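Local coordinates for envelope glycoprotein (Thogoto virus, PDB 5XEA) that probably attaches the virus to a host-cell receptor and later drives fusion of the viral envelope with the host membrane, at residues 75-80 with 179-184; 42-47 with 185-190. All coordinates share one frame; numbering follows the deposited sequence.

Contact 1 of 2, residues 75-80 with 179-184. With NAG (2-acetamido-2-deoxy-beta-D-glucopyranose), chain E; NAG (2-acetamido-2-deoxy-beta-D-glucopyranose), chain C.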
loop_
_atom_site.group_PDB
_atom_site.type_symbol
_atom_site.label_atom_id
_atom_site.label_comp_id
_atom_site.label_asym_id
_atom_site.label_seq_id
_atom_site.Cartn_x
_atom_site.Cartn_y
_atom_site.Cartn_z
ATOM N N PRO B 75 17.937 -20.919 -24.099
ATOM C CA PRO B 75 19.394 -20.751 -24.217
ATOM C C PRO B 75 20.129 -21.423 -23.072
ATOM O O PRO B 75 19.647 -21.489 -21.940
ATOM C CB PRO B 75 19.588 -19.229 -24.196
ATOM C CG PRO B 75 18.361 -18.695 -23.500
ATOM C CD PRO B 75 17.242 -19.642 -23.819
ATOM N N SER B 76 21.295 -21.967 -23.400
ATOM C CA SER B 76 22.235 -22.448 -22.404
ATOM C C SER B 76 22.786 -21.270 -21.602
ATOM O O SER B 76 22.642 -20.100 -21.975
ATOM C CB SER B 76 23.387 -23.187 -23.079
ATOM O OG SER B 76 24.147 -22.247 -23.820
ATOM N N ARG B 77 23.447 -21.585 -20.492
ATOM C CA ARG B 77 24.034 -20.521 -19.679
ATOM C C ARG B 77 25.028 -19.693 -20.487
ATOM O O ARG B 77 24.997 -18.457 -20.453
ATOM C CB ARG B 77 24.692 -21.117 -18.440
ATOM C CG ARG B 77 25.338 -20.098 -17.535
ATOM C CD ARG B 77 25.863 -20.795 -16.308
ATOM N NE ARG B 77 26.331 -19.870 -15.287
ATOM C CZ ARG B 77 26.325 -20.124 -13.983
ATOM N NH1 ARG B 77 25.867 -21.275 -13.529
ATOM N NH2 ARG B 77 26.762 -19.207 -13.143
ATOM N N ASP B 78 25.907 -20.360 -21.243
ATOM C CA ASP B 78 26.863 -19.649 -22.088
ATOM C C ASP B 78 26.162 -18.794 -23.136
ATOM O O ASP B 78 26.570 -17.652 -23.389
ATOM C CB ASP B 78 27.795 -20.652 -22.764
ATOM C CG ASP B 78 28.671 -21.393 -21.774
ATOM O OD1 ASP B 78 29.034 -20.798 -20.737
ATOM O OD2 ASP B 78 28.994 -22.569 -22.044
ATOM N N GLU B 79 25.116 -19.339 -23.776
ATOM C CA GLU B 79 24.324 -18.542 -24.705
ATOM C C GLU B 79 23.729 -17.334 -24.000
ATOM O O GLU B 79 23.844 -16.200 -24.478
ATOM C CB GLU B 79 23.211 -19.396 -25.331
ATOM C CG GLU B 79 23.665 -20.356 -26.426
ATOM C CD GLU B 79 22.496 -21.057 -27.120
ATOM O OE1 GLU B 79 21.887 -21.972 -26.522
ATOM O OE2 GLU B 79 22.185 -20.676 -28.264
ATOM N N LEU B 80 23.087 -17.561 -22.855
ATOM C CA LEU B 80 22.424 -16.472 -22.138
ATOM C C LEU B 80 23.403 -15.349 -21.823
ATOM O O LEU B 80 23.100 -14.165 -22.034
ATOM C CB LEU B 80 21.782 -17.011 -20.857
ATOM C CG LEU B 80 20.690 -16.134 -20.248
ATOM C CD1 LEU B 80 19.811 -15.577 -21.341
ATOM C CD2 LEU B 80 19.869 -16.937 -19.264
ATOM N N PRO B 179 26.182 -17.321 -8.870
ATOM C CA PRO B 179 25.072 -16.902 -9.734
ATOM C C PRO B 179 24.027 -18.001 -9.809
ATOM O O PRO B 179 24.330 -19.186 -9.670
ATOM C CB PRO B 179 25.738 -16.675 -11.096
ATOM C CG PRO B 179 27.225 -16.874 -10.879
ATOM C CD PRO B 179 27.369 -17.706 -9.647
ATOM N N LEU B 180 22.776 -17.604 -10.012
ATOM C CA LEU B 180 21.695 -18.567 -10.197
ATOM C C LEU B 180 21.428 -18.737 -11.684
ATOM O O LEU B 180 21.359 -17.748 -12.420
ATOM C CB LEU B 180 20.405 -18.119 -9.512
ATOM C CG LEU B 180 20.321 -17.886 -8.011
ATOM C CD1 LEU B 180 18.867 -17.508 -7.693
ATOM C CD2 LEU B 180 20.746 -19.132 -7.255
ATOM N N PHE B 181 21.265 -19.985 -12.116
ATOM C CA PHE B 181 20.874 -20.283 -13.487
ATOM C C PHE B 181 19.885 -21.432 -13.480
ATOM O O PHE B 181 20.146 -22.480 -12.881
ATOM C CB PHE B 181 22.057 -20.654 -14.386
ATOM C CG PHE B 181 21.638 -21.043 -15.789
ATOM C CD1 PHE B 181 21.389 -20.068 -16.749
ATOM C CD2 PHE B 181 21.468 -22.371 -16.140
ATOM C CE1 PHE B 181 20.983 -20.412 -18.034
ATOM C CE2 PHE B 181 21.065 -22.729 -17.437
ATOM C CZ PHE B 181 20.822 -21.746 -18.380
ATOM N N TRP B 182 18.758 -21.240 -14.163
ATOM C CA TRP B 182 17.831 -22.336 -14.346
ATOM C C TRP B 182 17.064 -22.134 -15.643
ATOM O O TRP B 182 16.999 -21.037 -16.203
ATOM C CB TRP B 182 16.873 -22.494 -13.160
ATOM C CG TRP B 182 15.778 -21.471 -13.068
ATOM C CD1 TRP B 182 14.490 -21.613 -13.512
ATOM C CD2 TRP B 182 15.854 -20.172 -12.465
ATOM N NE1 TRP B 182 13.770 -20.477 -13.238
ATOM C CE2 TRP B 182 14.578 -19.580 -12.592
ATOM C CE3 TRP B 182 16.874 -19.450 -11.838
ATOM C CZ2 TRP B 182 14.299 -18.302 -12.125
ATOM C CZ3 TRP B 182 16.592 -18.176 -11.371
ATOM C CH2 TRP B 182 15.318 -17.617 -11.518
ATOM N N THR B 183 16.500 -23.226 -16.107
ATOM C CA THR B 183 15.786 -23.274 -17.366
ATOM C C THR B 183 14.388 -23.800 -17.102
ATOM O O THR B 183 14.202 -24.710 -16.291
ATOM C CB THR B 183 16.522 -24.160 -18.357
ATOM O OG1 THR B 183 17.719 -23.493 -18.781
ATOM C CG2 THR B 183 15.653 -24.468 -19.558
ATOM N N GLU B 184 13.406 -23.215 -17.784
ATOM C CA GLU B 184 12.012 -23.592 -17.582
ATOM C C GLU B 184 11.247 -23.357 -18.877
ATOM O O GLU B 184 11.016 -22.209 -19.261
ATOM C CB GLU B 184 11.413 -22.790 -16.425
ATOM C CG GLU B 184 10.050 -23.267 -15.981
ATOM C CD GLU B 184 9.599 -22.573 -14.704
ATOM O OE1 GLU B 184 10.402 -21.796 -14.134
ATOM O OE2 GLU B 184 8.445 -22.807 -14.275
HETATM C C1 NAG E . 11.870 -23.856 -10.717
HETATM C C2 NAG E . 13.308 -24.334 -10.491
HETATM C C3 NAG E . 13.765 -25.184 -11.659
HETATM C C4 NAG E . 12.989 -26.488 -11.673
HETATM C C5 NAG E . 11.481 -26.231 -11.715
HETATM C C6 NAG E . 10.701 -26.972 -10.650
HETATM C C7 NAG E . 14.412 -22.608 -9.131
HETATM C C8 NAG E . 15.363 -21.450 -9.139
HETATM N N2 NAG E . 14.202 -23.200 -10.309
HETATM O O3 NAG E . 15.158 -25.445 -11.528
HETATM O O4 NAG E . 13.359 -27.250 -12.818
HETATM O O5 NAG E . 11.123 -24.834 -11.619
HETATM O O6 NAG E . 11.547 -27.475 -9.623
HETATM O O7 NAG E . 13.859 -22.988 -8.106
HETATM C C1 NAG C . 8.193 -20.948 -8.255
HETATM C C2 NAG C . 7.917 -22.451 -8.123
HETATM C C3 NAG C . 9.219 -23.259 -8.215
HETATM C C4 NAG C . 10.037 -22.863 -9.438
HETATM C C5 NAG C . 10.254 -21.350 -9.397
HETATM C C6 NAG C . 10.988 -20.784 -10.588
HETATM C C7 NAG C . 5.931 -22.993 -6.789
HETATM C C8 NAG C . 5.399 -23.261 -5.417
HETATM N N2 NAG C . 7.239 -22.730 -6.868
HETATM O O3 NAG C . 8.913 -24.649 -8.250
HETATM O O4 NAG C . 11.267 -23.584 -9.416
HETATM O O5 NAG C . 8.978 -20.703 -9.400
HETATM O O6 NAG C . 10.099 -20.584 -11.677
HETATM O O7 NAG C . 5.210 -23.016 -7.783
#
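R77 and F181 both hold CG anti to their own backbone N (chi1 180° in R77), and with the arginine chain extended from CG to NE the two side chains slide past each other in opposite directions. This is the meeting of a helix start with a beta strand: a capping box opens helix 77-86, and its first turn packs on strand 180-184. In the box, S76 OG accepts from E79 N at 3.1 Å while S76 N donates to E79 OE1 at 3.2 Å, which caps the first turn, on which F181 packs. R77 CB sits 3.7 Å from the centroid of the F181 ring and only 8° off its normal, a CH-pi contact over the centre of the face. Farther out along the extended chain, F181 CB lies over one face of the guanidinium, whose plane is 24° from that of the ring, and R77 NH2 comes 3.3 Å from P179 CG, which lies at the edge of the guanidinium near its plane. The rim of the phenyl ring is lined as well: L80 CD2 approaches F181 CE1 at 3.9 Å, and P75 O lies in the ring plane 3.8 Å from F181 CZ. Across the two segments the contact thus works by apolar and face packing. W182 and E184 instead meet a glycan attached to the protein. The methyl C8 of NAG in chain E lies over one face of the W182 indole, offset toward the rim, and O6 of NAG in chain C donates to E184 OE1 at 2.8 Å.

Contact 2 of 2, residues 42-47 with 185-190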
loop_
_atom_site.group_PDB
_atom_site.type_symbol
_atom_site.label_atom_id
_atom_site.label_comp_id
_atom_site.label_asym_id
_atom_site.label_seq_id
_atom_site.Cartn_x
_atom_site.Cartn_y
_atom_site.Cartn_z
ATOM N N LEU B 42 19.063 -9.583 -13.408
ATOM C CA LEU B 42 18.324 -10.706 -13.961
ATOM C C LEU B 42 18.483 -10.671 -15.472
ATOM O O LEU B 42 18.064 -9.709 -16.125
ATOM C CB LEU B 42 16.847 -10.657 -13.570
ATOM C CG LEU B 42 15.941 -11.571 -14.403
ATOM C CD1 LEU B 42 16.212 -13.040 -14.112
ATOM C CD2 LEU B 42 14.482 -11.225 -14.162
ATOM N N THR B 43 19.121 -11.689 -16.016
ATOM C CA THR B 43 19.133 -11.911 -17.458
ATOM C C THR B 43 18.182 -13.059 -17.755
ATOM O O THR B 43 18.335 -14.156 -17.201
ATOM C CB THR B 43 20.541 -12.216 -17.970
ATOM O OG1 THR B 43 21.395 -11.109 -17.671
ATOM C CG2 THR B 43 20.513 -12.428 -19.480
ATOM N N ALA B 44 17.187 -12.798 -18.597
ATOM C CA ALA B 44 16.201 -13.810 -18.956
ATOM C C ALA B 44 16.062 -13.864 -20.468
ATOM O O ALA B 44 15.889 -12.829 -21.119
ATOM C CB ALA B 44 14.844 -13.531 -18.308
ATOM N N GLY B 45 16.133 -15.063 -21.018
ATOM C CA GLY B 45 16.020 -15.247 -22.454
ATOM C C GLY B 45 15.117 -16.411 -22.804
ATOM O O GLY B 45 15.017 -17.391 -22.067
ATOM N N TYR B 46 14.454 -16.285 -23.960
ATOM C CA TYR B 46 13.563 -17.323 -24.460
ATOM C C TYR B 46 13.842 -17.568 -25.932
ATOM O O TYR B 46 14.313 -16.679 -26.647
ATOM C CB TYR B 46 12.069 -16.970 -24.255
ATOM C CG TYR B 46 11.563 -15.789 -25.056
ATOM C CD1 TYR B 46 10.986 -15.963 -26.314
ATOM C CD2 TYR B 46 11.650 -14.497 -24.544
ATOM C CE1 TYR B 46 10.534 -14.879 -27.043
ATOM C CE2 TYR B 46 11.203 -13.411 -25.269
ATOM C CZ TYR B 46 10.641 -13.601 -26.515
ATOM O OH TYR B 46 10.192 -12.501 -27.222
ATOM N N ARG B 47 13.543 -18.785 -26.373
ATOM C CA ARG B 47 13.674 -19.156 -27.777
ATOM C C ARG B 47 12.791 -20.365 -28.031
ATOM O O ARG B 47 12.856 -21.350 -27.285
ATOM C CB ARG B 47 15.127 -19.466 -28.136
ATOM C CG ARG B 47 15.345 -19.972 -29.575
ATOM C CD ARG B 47 16.841 -19.994 -29.851
ATOM N NE ARG B 47 17.514 -20.905 -28.935
ATOM C CZ ARG B 47 18.829 -20.981 -28.767
ATOM N NH1 ARG B 47 19.641 -20.197 -29.465
ATOM N NH2 ARG B 47 19.323 -21.860 -27.901
ATOM N N LYS B 185 10.867 -24.444 -19.549
ATOM C CA LYS B 185 10.102 -24.418 -20.804
ATOM C C LYS B 185 10.928 -23.664 -21.839
ATOM O O LYS B 185 12.012 -24.158 -22.191
ATOM C CB LYS B 185 8.707 -23.857 -20.515
ATOM C CG LYS B 185 7.950 -24.539 -19.413
ATOM C CD LYS B 185 6.467 -24.385 -19.644
ATOM C CE LYS B 185 5.621 -24.827 -18.473
ATOM N NZ LYS B 185 5.628 -23.780 -17.393
ATOM N N ASP B 186 10.486 -22.502 -22.335
ATOM C CA ASP B 186 11.175 -21.733 -23.358
ATOM C C ASP B 186 12.221 -20.769 -22.802
ATOM O O ASP B 186 13.060 -20.285 -23.572
ATOM C CB ASP B 186 10.126 -20.956 -24.166
ATOM C CG ASP B 186 9.255 -20.047 -23.294
ATOM O OD1 ASP B 186 8.959 -20.413 -22.125
ATOM O OD2 ASP B 186 8.881 -18.944 -23.790
ATOM N N PHE B 187 12.200 -20.501 -21.494
ATOM C CA PHE B 187 13.029 -19.498 -20.850
ATOM C C PHE B 187 14.212 -20.139 -20.136
ATOM O O PHE B 187 14.111 -21.228 -19.566
ATOM C CB PHE B 187 12.210 -18.688 -19.826
ATOM C CG PHE B 187 11.729 -17.355 -20.339
ATOM C CD1 PHE B 187 12.501 -16.221 -20.198
ATOM C CD2 PHE B 187 10.505 -17.244 -20.978
ATOM C CE1 PHE B 187 12.057 -14.984 -20.670
ATOM C CE2 PHE B 187 10.057 -16.019 -21.465
ATOM C CZ PHE B 187 10.833 -14.893 -21.311
ATOM N N SER B 188 15.332 -19.429 -20.155
ATOM C CA SER B 188 16.360 -19.606 -19.138
ATOM C C SER B 188 16.574 -18.288 -18.403
ATOM O O SER B 188 16.334 -17.207 -18.952
ATOM C CB SER B 188 17.678 -20.103 -19.752
ATOM O OG SER B 188 17.486 -21.367 -20.372
ATOM N N TYR B 189 17.031 -18.392 -17.158
ATOM C CA TYR B 189 17.203 -17.251 -16.271
ATOM C C TYR B 189 18.587 -17.287 -15.641
ATOM O O TYR B 189 19.028 -18.328 -15.143
ATOM C CB TYR B 189 16.168 -17.241 -15.147
ATOM C CG TYR B 189 14.741 -17.362 -15.606
ATOM C CD1 TYR B 189 13.944 -16.237 -15.757
ATOM C CD2 TYR B 189 14.187 -18.603 -15.864
ATOM C CE1 TYR B 189 12.617 -16.344 -16.172
ATOM C CE2 TYR B 189 12.853 -18.724 -16.287
ATOM C CZ TYR B 189 12.081 -17.589 -16.434
ATOM O OH TYR B 189 10.776 -17.725 -16.850
ATOM N N LEU B 190 19.253 -16.140 -15.646
ATOM C CA LEU B 190 20.531 -15.970 -14.959
ATOM C C LEU B 190 20.417 -14.783 -14.002
ATOM O O LEU B 190 20.127 -13.661 -14.436
ATOM C CB LEU B 190 21.671 -15.759 -15.962
ATOM C CG LEU B 190 23.083 -15.557 -15.389
ATOM C CD1 LEU B 190 23.556 -16.759 -14.573
ATOM C CD2 LEU B 190 24.038 -15.259 -16.521
HETATM O O HOH W 1 22.249 -11.619 -15.130
#
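Y46 and F187 form a non-hydrogen-bonded pair in an antiparallel ladder, and their side chains lie side by side, pointing the same way. Y46 carries CG between its backbone N and carbonyl carbon (chi1 66°), and its CB stands over the centre of the F187 ring, 3.6 Å from the centroid, as a CH-pi contact. F187 has chi1 -99°, off the staggered positions, which sets where CG lies; beyond it the ring comes near strand 42-47, with F187 CD1 3.3 Å from G45 O. The two ring planes meet obliquely at 41°, with Y46 CD2 3.4 Å from F187 CZ. A44, on the same face, touches both neighbouring rings with CB, at the edge of F187 (CE1, 3.9 Å) and 3.8 Å from Y189 CD1. The backbone beneath is regular: T43 with L190 and G45 with S188 each exchange two N-H...O bonds, and a longer one, R47 N to D186 O at 3.2 Å, carries the pairing on to D186, just before strand 187-192. On the other face T43 turns OG1 beside its backbone N, where a water lies 2.7 Å from T43 OG1 and also donates to L190 O at 3.0 Å. It ties a threonine hydroxyl to a carbonyl that already accepts from T43 N. The ladder lies inside the larger antiparallel sheet, with strand 133-156 along the far side of 42-47 and strand 180-184 along the far side of 187-190. Helix 421-437 packs on L42, Y46, F187 and Y189, while helix 77-86 packs on the face that carries T43, S188 and L190.

How the contacts relate
The chain runs 42-47, 75-80, 179-184 and 185-190, so contact 1 is nested within the loop that contact 2 closes. Their centres are about 7 Å apart. Segments 179-184 and 185-190 are consecutive and form neighbouring strands of one antiparallel sheet, to which strand 40-56 also belongs. S188 OG joins the two contacts, probably through hydrogen bonds with T183 OG1 and P75 O, and E79, whose other carboxylate oxygen is in the capping box, forms a salt bridge through OE2 with R47 NH1. The start of helix 77-86 and the loop before it thus meet three neighbouring strands of the sheet, 180-184, 187-192 and 40-56, a compact example of helix-on-sheet assembly in a gp64-family fusion glycoprotein.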